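Local atomic coordinates of shikimate 5-dehydrogenase (Thermus thermophilus, PDB entry 2D5C), a protein that catalyses the reversible, NADPH-linked reduction of 3-dehydroshikimate to shikimate, the fourth of seven steps of chorismate biosynthesis. Residues D72-S75 against P76-R80; V87-E91 against G92-G96. All coordinates share one frame; numbering follows the deposited sequence.

Contact 1: residues D72-S75 against P76-R80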
loop_
_atom_site.group_PDB
_atom_site.type_symbol
_atom_site.label_atom_id
_atom_site.label_comp_id
_atom_site.label_asym_id
_atom_site.label_seq_id
_atom_site.Cartn_x
_atom_site.Cartn_y
_atom_site.Cartn_z
ATOM N N ASP A 72 11.520 0.303 0.857
ATOM C CA ASP A 72 11.393 0.756 2.242
ATOM C C ASP A 72 10.931 -0.354 3.174
ATOM O O ASP A 72 11.176 -0.307 4.372
ATOM C CB ASP A 72 10.394 1.909 2.354
ATOM C CG ASP A 72 10.838 3.138 1.597
ATOM O OD1 ASP A 72 10.457 3.271 0.424
ATOM O OD2 ASP A 72 11.573 3.961 2.180
ATOM N N TRP A 73 10.256 -1.351 2.617
ATOM C CA TRP A 73 9.724 -2.461 3.409
ATOM C C TRP A 73 9.541 -3.647 2.472
ATOM O O TRP A 73 9.145 -3.458 1.324
ATOM C CB TRP A 73 8.360 -2.060 3.987
ATOM C CG TRP A 73 7.653 -3.099 4.835
ATOM C CD1 TRP A 73 7.736 -3.242 6.195
ATOM C CD2 TRP A 73 6.723 -4.095 4.385
ATOM N NE1 TRP A 73 6.912 -4.257 6.614
ATOM C CE2 TRP A 73 6.278 -4.797 5.528
ATOM C CE3 TRP A 73 6.222 -4.461 3.129
ATOM C CZ2 TRP A 73 5.353 -5.847 5.450
ATOM C CZ3 TRP A 73 5.302 -5.506 3.049
ATOM C CH2 TRP A 73 4.876 -6.188 4.207
ATOM N N VAL A 74 9.847 -4.850 2.956
ATOM C CA VAL A 74 9.666 -6.067 2.164
ATOM C C VAL A 74 8.831 -7.014 3.018
ATOM O O VAL A 74 9.055 -7.134 4.228
ATOM C CB VAL A 74 11.014 -6.728 1.799
ATOM C CG1 VAL A 74 10.773 -8.038 1.036
ATOM C CG2 VAL A 74 11.843 -5.774 0.963
ATOM N N SER A 75 7.832 -7.650 2.406
ATOM C CA SER A 75 6.967 -8.559 3.140
ATOM C C SER A 75 7.763 -9.731 3.705
ATOM O O SER A 75 8.796 -10.116 3.154
ATOM C CB SER A 75 5.859 -9.108 2.243
ATOM O OG SER A 75 6.381 -10.046 1.311
ATOM N N PRO A 76 7.295 -10.295 4.822
ATOM C CA PRO A 76 7.997 -11.430 5.433
ATOM C C PRO A 76 8.238 -12.540 4.409
ATOM O O PRO A 76 9.318 -13.134 4.362
ATOM C CB PRO A 76 7.049 -11.862 6.546
ATOM C CG PRO A 76 6.382 -10.567 6.949
ATOM C CD PRO A 76 6.089 -9.948 5.597
ATOM N N GLU A 77 7.232 -12.814 3.582
ATOM C CA GLU A 77 7.364 -13.854 2.562
ATOM C C GLU A 77 8.384 -13.493 1.494
ATOM O O GLU A 77 9.195 -14.332 1.093
ATOM C CB GLU A 77 6.019 -14.130 1.903
ATOM C CG GLU A 77 4.948 -14.514 2.883
ATOM C CD GLU A 77 4.171 -13.319 3.368
ATOM O OE1 GLU A 77 4.787 -12.244 3.547
ATOM O OE2 GLU A 77 2.948 -13.465 3.575
ATOM N N ALA A 78 8.357 -12.248 1.030
ATOM C CA ALA A 78 9.290 -11.836 0.003
ATOM C C ALA A 78 10.705 -11.855 0.562
ATOM O O ALA A 78 11.659 -12.065 -0.179
ATOM C CB ALA A 78 8.930 -10.449 -0.522
ATOM N N GLN A 79 10.843 -11.648 1.872
ATOM C CA GLN A 79 12.170 -11.670 2.485
ATOM C C GLN A 79 12.749 -13.080 2.423
ATOM O O GLN A 79 13.905 -13.277 2.053
ATOM C CB GLN A 79 12.103 -11.216 3.951
ATOM C CG GLN A 79 11.894 -9.716 4.130
ATOM C CD GLN A 79 11.869 -9.298 5.594
ATOM O OE1 GLN A 79 12.642 -9.807 6.407
ATOM N NE2 GLN A 79 10.992 -8.355 5.930
ATOM N N ARG A 80 11.935 -14.054 2.788
ATOM C CA ARG A 80 12.379 -15.448 2.787
ATOM C C ARG A 80 12.653 -15.907 1.361
ATOM O O ARG A 80 13.652 -16.561 1.086
ATOM C CB ARG A 80 11.312 -16.329 3.438
ATOM C CG ARG A 80 10.967 -15.941 4.878
ATOM C CD ARG A 80 11.984 -16.465 5.885
ATOM N NE ARG A 80 13.360 -16.059 5.602
ATOM C CZ ARG A 80 13.925 -14.933 6.031
ATOM N NH1 ARG A 80 13.235 -14.079 6.775
ATOM N NH2 ARG A 80 15.189 -14.666 5.716
#
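The carbonyl of S75 receives Q79 N over 2.9 Å, the first i to i+4 bond of the helix, as strand 73-74 leads, through the single residue S75, into the helix that begins at P76. S75 stands at the N-cap, its backbone still extended while P76 already takes helical angles. The cap itself is made by the side chain: OG, turned between the backbone N and the carbonyl carbon (chi1 72°), accepts from A78 N at 3.0 Å and so satisfies an amide of the first helical turn. One residue earlier, V74 packs against the same turn, its CG1 pressed tightly to A78 CB at 3.4 Å and lying 3.7 Å from Q79 CG. The Q79 chain runs extended beyond CG (chi2 -179°) back to the strand, where NE2 gives V74 O an almost straight bond of 2.9 Å (169° at the hydrogen) from above the carbonyl plane. On the other flank, P76 CD approaches the W73 ring obliquely at CZ2, 4.2 Å away. V74 and A78 both rest on V84, S75 leans on F97 of strand 93-97, and E77 reaches F133 of helix 126-137, while W73 meets W73 of the second subunit.

Contact 2: residues V87-E91 against G92-G96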
loop_
_atom_site.group_PDB
_atom_site.type_symbol
_atom_site.label_atom_id
_atom_site.label_comp_id
_atom_site.label_asym_id
_atom_site.label_seq_id
_atom_site.Cartn_x
_atom_site.Cartn_y
_atom_site.Cartn_z
ATOM N N VAL A 87 5.485 -4.314 -6.398
ATOM C CA VAL A 87 5.824 -3.160 -5.581
ATOM C C VAL A 87 4.646 -2.192 -5.532
ATOM O O VAL A 87 4.042 -1.895 -6.561
ATOM C CB VAL A 87 7.063 -2.417 -6.150
ATOM C CG1 VAL A 87 7.377 -1.194 -5.286
ATOM C CG2 VAL A 87 8.257 -3.369 -6.207
ATOM N N LEU A 88 4.316 -1.730 -4.324
ATOM C CA LEU A 88 3.233 -0.761 -4.098
ATOM C C LEU A 88 3.868 0.564 -3.702
ATOM O O LEU A 88 4.772 0.582 -2.868
ATOM C CB LEU A 88 2.323 -1.227 -2.956
ATOM C CG LEU A 88 1.361 -0.197 -2.358
ATOM C CD1 LEU A 88 0.365 0.242 -3.414
ATOM C CD2 LEU A 88 0.630 -0.800 -1.145
ATOM N N GLN A 89 3.408 1.666 -4.299
ATOM C CA GLN A 89 3.929 2.988 -3.961
ATOM C C GLN A 89 2.877 3.790 -3.199
ATOM O O GLN A 89 1.765 4.010 -3.698
ATOM C CB GLN A 89 4.348 3.748 -5.244
ATOM C CG GLN A 89 4.866 5.188 -5.015
ATOM C CD GLN A 89 3.750 6.224 -4.892
ATOM O OE1 GLN A 89 3.613 6.894 -3.868
ATOM N NE2 GLN A 89 2.945 6.353 -5.939
ATOM N N VAL A 90 3.228 4.203 -1.982
ATOM C CA VAL A 90 2.347 5.014 -1.144
ATOM C C VAL A 90 3.198 6.115 -0.500
ATOM O O VAL A 90 4.218 5.831 0.127
ATOM C CB VAL A 90 1.663 4.172 -0.042
ATOM C CG1 VAL A 90 0.579 3.275 -0.654
ATOM C CG2 VAL A 90 2.697 3.335 0.682
ATOM N N GLU A 91 2.784 7.365 -0.690
ATOM C CA GLU A 91 3.492 8.530 -0.159
ATOM C C GLU A 91 4.976 8.554 -0.534
ATOM O O GLU A 91 5.818 9.035 0.229
ATOM C CB GLU A 91 3.321 8.623 1.363
ATOM C CG GLU A 91 2.033 9.334 1.757
ATOM C CD GLU A 91 1.840 9.489 3.253
ATOM O OE1 GLU A 91 2.761 9.152 4.029
ATOM O OE2 GLU A 91 0.755 9.966 3.646
ATOM N N GLY A 92 5.276 8.040 -1.719
ATOM C CA GLY A 92 6.643 8.004 -2.201
ATOM C C GLY A 92 7.495 6.899 -1.607
ATOM O O GLY A 92 8.706 6.842 -1.853
ATOM N N ARG A 93 6.866 6.034 -0.815
ATOM C CA ARG A 93 7.547 4.908 -0.187
ATOM C C ARG A 93 7.229 3.671 -1.032
ATOM O O ARG A 93 6.168 3.592 -1.644
ATOM C CB ARG A 93 7.029 4.700 1.240
ATOM C CG ARG A 93 6.912 5.974 2.080
ATOM C CD ARG A 93 8.251 6.663 2.267
ATOM N NE ARG A 93 8.096 7.865 3.084
ATOM C CZ ARG A 93 9.101 8.655 3.446
ATOM N NH1 ARG A 93 10.337 8.368 3.059
ATOM N NH2 ARG A 93 8.868 9.726 4.199
ATOM N N LEU A 94 8.151 2.716 -1.072
ATOM C CA LEU A 94 7.950 1.505 -1.855
ATOM C C LEU A 94 7.888 0.287 -0.943
ATOM O O LEU A 94 8.777 0.084 -0.113
ATOM C CB LEU A 94 9.092 1.330 -2.866
ATOM C CG LEU A 94 9.362 2.439 -3.894
ATOM C CD1 LEU A 94 10.497 1.982 -4.816
ATOM C CD2 LEU A 94 8.097 2.746 -4.716
ATOM N N PHE A 95 6.828 -0.505 -1.096
ATOM C CA PHE A 95 6.610 -1.730 -0.312
ATOM C C PHE A 95 6.701 -2.932 -1.263
ATOM O O PHE A 95 6.055 -2.942 -2.305
ATOM C CB PHE A 95 5.214 -1.709 0.321
ATOM C CG PHE A 95 5.021 -0.632 1.361
ATOM C CD1 PHE A 95 3.740 -0.267 1.761
ATOM C CD2 PHE A 95 6.110 -0.010 1.961
ATOM C CE1 PHE A 95 3.547 0.713 2.749
ATOM C CE2 PHE A 95 5.925 0.968 2.947
ATOM C CZ PHE A 95 4.650 1.326 3.336
ATOM N N GLY A 96 7.490 -3.944 -0.901
ATOM C CA GLY A 96 7.633 -5.103 -1.766
ATOM C C GLY A 96 6.906 -6.362 -1.329
ATOM O O GLY A 96 6.922 -6.740 -0.163
HETATM O O HOH W 1 5.682 8.748 4.092
#
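The ring of F95 is met obliquely by V90, whose CG2 comes within a tight 3.4 Å of CE1, the two side chains crossing at about a right angle; L88 CD2 approaches CD1 more loosely, at 4.3 Å. F95 also stacks on F95 of the second subunit and meets W73 of that subunit edge-to-face. The other flat group, the R93 guanidinium, has a water in its plane at the edge: this water accepts from NE at 2.8 Å and lies 2.9 Å from E91 OE1, linking the two side chains across the turn, while NH2 forms a salt bridge with E77 of the second subunit. On the opposite face of the hairpin, V87 CG1 and Q89 CB pack against L94. The Q89 chain leaves with CG anti to the backbone N (chi1 178°) and then bends at chi2 (-83°), which returns OE1 to G92 N at 2.9 Å; its NE2 bonds F54 O. Cut back to an alanine here, the residue would probably leave both G92 N and the F54 carbonyl without these side-chain mates. Paired bonds between L88 and F95 and between V90 and R93 hold the strands. With E91 and G92 both at positive phi, this is a beta hairpin with a two-residue loop, a type I' turn from V90 to R93.

In the fold
Contact 1 closes before contact 2 opens, yet the two come together in space, their centres 13 Å apart. Strand 73-74, which leads into the helix of contact 1, borders strand 93-97 of the contact 2 hairpin in the six-stranded mixed sheet of the N-terminal, substrate-binding part of the chain, with 73-74 at its edge within this chain. They meet directly: D72 OD1 and L94 N, like W73 O and G96 N, lie 2.8 Å apart, probably hydrogen-bonded, and W73 CB packs on F95. Both local motifs touch the second subunit of the homodimer, consistent with their contributing to one interface. Neither binds shikimate itself, although V87 lies about 9 Å, side chain to ligand, from it.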